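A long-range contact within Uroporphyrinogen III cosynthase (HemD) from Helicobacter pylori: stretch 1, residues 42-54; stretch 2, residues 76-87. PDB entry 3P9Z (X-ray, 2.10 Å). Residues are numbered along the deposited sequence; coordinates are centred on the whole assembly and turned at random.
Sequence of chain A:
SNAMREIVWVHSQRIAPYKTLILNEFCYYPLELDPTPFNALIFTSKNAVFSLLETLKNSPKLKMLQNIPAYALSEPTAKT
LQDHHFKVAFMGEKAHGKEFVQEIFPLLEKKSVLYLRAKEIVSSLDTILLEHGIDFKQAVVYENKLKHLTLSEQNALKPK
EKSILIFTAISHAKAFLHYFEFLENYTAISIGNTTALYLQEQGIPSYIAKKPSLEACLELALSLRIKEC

Stretch 1 (42-54) IFTSKNAVFSLLE
Stretch 2 (76-87) PTAKTLQDHHFK

Stretch 1 leaves a strand (I42-F43), turns through T44 and S45, and enters a helix that runs to E54 and beyond. The S45 side chain (chi1 t) caps it, OG accepting from N47 N at 2.9 Å. Stretch 2 is helical from P76 to D83; H84 (phi/psi -108/28) breaks the helix, and H85 adopts positive phi (73/21). The helices run nearly parallel, 20° apart with axes 9.4 Å at closest approach; K46 CA lies 5.1 Å from T77 CA, and V49 CA 6.7 Å from L81 CA.

T77 and T80, both m, point toward stretch 1. T80 OG1 donates to its own helix at P76 O (3.0 Å), satisfying the hydroxyl and leaving T80 CG2 4.1 Å from V49 CB.

Leucine suits L81 (m,t): its CA-CB bond points sideways, but its end reaches across, placing CD2 over the F43 ring face, 4.0 Å from the centroid, and 3.6 Å from V49 CG2. F43 (m, chi2 82°) points toward stretch 2. V49, at t, sets CG1 3.6 Å from F86 CE1. F86 (m, chi2 78°) also meets L52 CD1 through CE2 (4.1 Å) and L53 CD2 through CE1 (4.0 Å); both leucines are m,t.

F50 (m, chi2 -39°) turns its ring edge to the H84 face, offset, centroids 5.8 Å apart, planes at 88°; H84 is m, chi2 -83°.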

# COMPACT_ATOMS: atom_id res chain seq x y z
N ILE A 42 4.21 -1.48 -15.58
CA ILE A 42 3.94 -2.36 -14.46
C ILE A 42 3.69 -1.57 -13.17
O ILE A 42 4.35 -0.56 -12.90
CB ILE A 42 5.01 -3.48 -14.33
CG1 ILE A 42 4.62 -4.48 -13.22
CG2 ILE A 42 6.43 -2.92 -14.13
CD1 ILE A 42 5.32 -5.78 -13.36
N PHE A 43 2.69 -2.04 -12.42
CA PHE A 43 2.26 -1.45 -11.17
C PHE A 43 2.23 -2.54 -10.10
O PHE A 43 1.89 -3.69 -10.39
CB PHE A 43 0.83 -0.89 -11.31
CG PHE A 43 0.69 0.20 -12.33
CD1 PHE A 43 0.55 -0.10 -13.69
CD2 PHE A 43 0.68 1.54 -11.94
CE1 PHE A 43 0.41 0.92 -14.65
CE2 PHE A 43 0.53 2.57 -12.89
CZ PHE A 43 0.39 2.26 -14.24
N THR A 44 2.61 -2.17 -8.87
CA THR A 44 2.46 -3.05 -7.71
C THR A 44 1.41 -2.51 -6.75
O THR A 44 0.93 -3.24 -5.90
CB THR A 44 3.77 -3.18 -6.92
OG1 THR A 44 4.21 -1.87 -6.56
CG2 THR A 44 4.85 -3.85 -7.74
N SER A 45 1.05 -1.23 -6.88
CA SER A 45 0.05 -0.62 -5.98
C SER A 45 -0.99 0.20 -6.73
O SER A 45 -0.69 0.85 -7.73
CB SER A 45 0.76 0.28 -4.96
OG SER A 45 -0.18 1.10 -4.27
N LYS A 46 -2.22 0.21 -6.23
CA LYS A 46 -3.25 1.11 -6.76
C LYS A 46 -2.87 2.60 -6.58
O LYS A 46 -3.36 3.48 -7.30
CB LYS A 46 -4.60 0.80 -6.12
CG LYS A 46 -4.70 1.14 -4.62
CD LYS A 46 -5.99 0.57 -4.01
CE LYS A 46 -6.06 0.80 -2.51
NZ LYS A 46 -7.33 0.26 -1.99
N ASN A 47 -1.98 2.88 -5.63
CA ASN A 47 -1.62 4.26 -5.34
C ASN A 47 -0.82 4.93 -6.46
O ASN A 47 -0.90 6.15 -6.64
CB ASN A 47 -0.90 4.35 -4.00
CG ASN A 47 -1.84 4.05 -2.84
OD1 ASN A 47 -2.85 4.72 -2.66
ND2 ASN A 47 -1.52 3.01 -2.07
N ALA A 48 -0.08 4.12 -7.20
CA ALA A 48 0.62 4.58 -8.41
C ALA A 48 -0.38 4.90 -9.52
O ALA A 48 -0.18 5.85 -10.27
CB ALA A 48 1.66 3.56 -8.87
N VAL A 49 -1.47 4.13 -9.61
CA VAL A 49 -2.54 4.46 -10.57
C VAL A 49 -3.21 5.79 -10.21
O VAL A 49 -3.37 6.68 -11.06
CB VAL A 49 -3.60 3.32 -10.69
CG1 VAL A 49 -4.63 3.65 -11.78
CG2 VAL A 49 -2.92 1.96 -10.98
N PHE A 50 -3.60 5.94 -8.93
CA PHE A 50 -4.26 7.18 -8.48
C PHE A 50 -3.39 8.41 -8.65
O PHE A 50 -3.88 9.48 -8.96
CB PHE A 50 -4.69 7.06 -7.02
CG PHE A 50 -5.71 6.01 -6.78
CD1 PHE A 50 -6.75 5.80 -7.69
CD2 PHE A 50 -5.66 5.22 -5.63
CE1 PHE A 50 -7.71 4.82 -7.46
CE2 PHE A 50 -6.62 4.24 -5.39
CZ PHE A 50 -7.64 4.03 -6.30
N SER A 51 -2.09 8.25 -8.43
CA SER A 51 -1.12 9.30 -8.64
C SER A 51 -1.15 9.77 -10.09
O SER A 51 -1.21 10.97 -10.34
CB SER A 51 0.29 8.81 -8.28
OG SER A 51 1.24 9.85 -8.51
N LEU A 52 -1.11 8.84 -11.04
CA LEU A 52 -1.14 9.21 -12.48
C LEU A 52 -2.43 9.95 -12.84
O LEU A 52 -2.38 11.01 -13.46
CB LEU A 52 -0.96 7.97 -13.37
CG LEU A 52 0.40 7.26 -13.34
CD1 LEU A 52 0.34 6.05 -14.26
CD2 LEU A 52 1.55 8.19 -13.74
N LEU A 53 -3.56 9.40 -12.42
CA LEU A 53 -4.87 10.03 -12.61
C LEU A 53 -4.94 11.50 -12.14
O LEU A 53 -5.53 12.35 -12.82
CB LEU A 53 -5.95 9.19 -11.92
CG LEU A 53 -6.20 7.82 -12.55
CD1 LEU A 53 -7.16 7.01 -11.70
CD2 LEU A 53 -6.75 7.96 -13.97
N GLU A 54 -4.34 11.79 -10.98
CA GLU A 54 -4.37 13.14 -10.41
C GLU A 54 -3.37 14.12 -11.03
O GLU A 54 -3.75 15.21 -11.44
CB GLU A 54 -4.20 13.10 -8.88
CG GLU A 54 -4.33 14.47 -8.23
CD GLU A 54 -4.40 14.44 -6.71
OE1 GLU A 54 -5.29 13.74 -6.16
OE2 GLU A 54 -3.58 15.13 -6.06
N PRO A 76 -6.31 -6.89 -7.17
CA PRO A 76 -6.80 -5.55 -6.83
C PRO A 76 -6.17 -4.45 -7.68
O PRO A 76 -6.88 -3.55 -8.12
CB PRO A 76 -6.36 -5.38 -5.37
CG PRO A 76 -6.32 -6.76 -4.82
CD PRO A 76 -5.94 -7.66 -5.96
N THR A 77 -4.86 -4.52 -7.90
CA THR A 77 -4.20 -3.51 -8.73
C THR A 77 -4.68 -3.62 -10.18
O THR A 77 -4.94 -2.59 -10.81
CB THR A 77 -2.65 -3.58 -8.63
OG1 THR A 77 -2.25 -3.44 -7.26
CG2 THR A 77 -2.01 -2.46 -9.43
N ALA A 78 -4.79 -4.84 -10.69
CA ALA A 78 -5.37 -5.08 -12.03
C ALA A 78 -6.79 -4.53 -12.15
O ALA A 78 -7.11 -3.85 -13.11
CB ALA A 78 -5.31 -6.58 -12.40
N LYS A 79 -7.63 -4.79 -11.15
CA LYS A 79 -8.99 -4.23 -11.16
C LYS A 79 -8.99 -2.69 -11.13
O LYS A 79 -9.76 -2.05 -11.85
CB LYS A 79 -9.83 -4.80 -10.01
CG LYS A 79 -11.27 -4.25 -9.93
CD LYS A 79 -11.42 -3.22 -8.80
CE LYS A 79 -12.90 -2.93 -8.48
NZ LYS A 79 -13.76 -4.15 -8.51
N THR A 80 -8.12 -2.10 -10.32
CA THR A 80 -8.01 -0.64 -10.27
C THR A 80 -7.62 -0.04 -11.63
O THR A 80 -8.19 0.97 -12.06
CB THR A 80 -7.02 -0.18 -9.18
OG1 THR A 80 -7.51 -0.62 -7.91
CG2 THR A 80 -6.88 1.34 -9.15
N LEU A 81 -6.65 -0.66 -12.30
CA LEU A 81 -6.26 -0.26 -13.64
C LEU A 81 -7.43 -0.36 -14.60
O LEU A 81 -7.72 0.57 -15.36
CB LEU A 81 -5.11 -1.13 -14.13
CG LEU A 81 -3.74 -0.76 -13.57
CD1 LEU A 81 -2.79 -1.94 -13.74
CD2 LEU A 81 -3.23 0.52 -14.25
N GLN A 82 -8.12 -1.50 -14.53
CA GLN A 82 -9.25 -1.81 -15.39
C GLN A 82 -10.37 -0.79 -15.19
O GLN A 82 -10.89 -0.21 -16.15
CB GLN A 82 -9.74 -3.23 -15.09
CG GLN A 82 -11.02 -3.67 -15.79
CD GLN A 82 -10.79 -4.21 -17.21
OE1 GLN A 82 -11.61 -4.98 -17.71
NE2 GLN A 82 -9.69 -3.81 -17.85
N ASP A 83 -10.72 -0.56 -13.93
CA ASP A 83 -11.76 0.38 -13.56
C ASP A 83 -11.47 1.82 -13.97
O ASP A 83 -12.39 2.60 -14.17
CB ASP A 83 -12.01 0.32 -12.05
CG ASP A 83 -12.88 -0.87 -11.65
OD1 ASP A 83 -13.30 -1.65 -12.53
OD2 ASP A 83 -13.17 -1.01 -10.45
N HIS A 84 -10.19 2.17 -14.11
CA HIS A 84 -9.86 3.55 -14.44
C HIS A 84 -9.34 3.77 -15.86
O HIS A 84 -8.57 4.69 -16.10
CB HIS A 84 -8.95 4.16 -13.36
CG HIS A 84 -9.64 4.36 -12.05
ND1 HIS A 84 -10.42 5.46 -11.77
CD2 HIS A 84 -9.70 3.57 -10.95
CE1 HIS A 84 -10.92 5.35 -10.55
NE2 HIS A 84 -10.50 4.21 -10.03
N HIS A 85 -9.78 2.91 -16.78
CA HIS A 85 -9.59 3.11 -18.23
C HIS A 85 -8.16 2.90 -18.76
O HIS A 85 -7.81 3.37 -19.84
CB HIS A 85 -10.18 4.46 -18.67
CG HIS A 85 -11.60 4.66 -18.22
ND1 HIS A 85 -12.05 5.85 -17.69
CD2 HIS A 85 -12.65 3.81 -18.18
CE1 HIS A 85 -13.32 5.73 -17.36
NE2 HIS A 85 -13.72 4.51 -17.65
N PHE A 86 -7.34 2.18 -18.01
CA PHE A 86 -6.04 1.78 -18.51
C PHE A 86 -6.23 0.55 -19.38
O PHE A 86 -7.23 -0.16 -19.24
CB PHE A 86 -5.06 1.53 -17.36
CG PHE A 86 -4.55 2.80 -16.73
CD1 PHE A 86 -5.34 3.51 -15.83
CD2 PHE A 86 -3.28 3.28 -17.03
CE1 PHE A 86 -4.86 4.69 -15.24
CE2 PHE A 86 -2.79 4.45 -16.45
CZ PHE A 86 -3.58 5.16 -15.57
N LYS A 87 -5.29 0.34 -20.30
CA LYS A 87 -5.23 -0.85 -21.12
C LYS A 87 -4.55 -2.01 -20.36
O LYS A 87 -3.33 -2.06 -20.23
CB LYS A 87 -4.46 -0.54 -22.41
CG LYS A 87 -4.33 -1.72 -23.35
CD LYS A 87 -3.50 -1.36 -24.57
CE LYS A 87 -4.34 -0.62 -25.60
NZ LYS A 87 -3.46 0.08 -26.58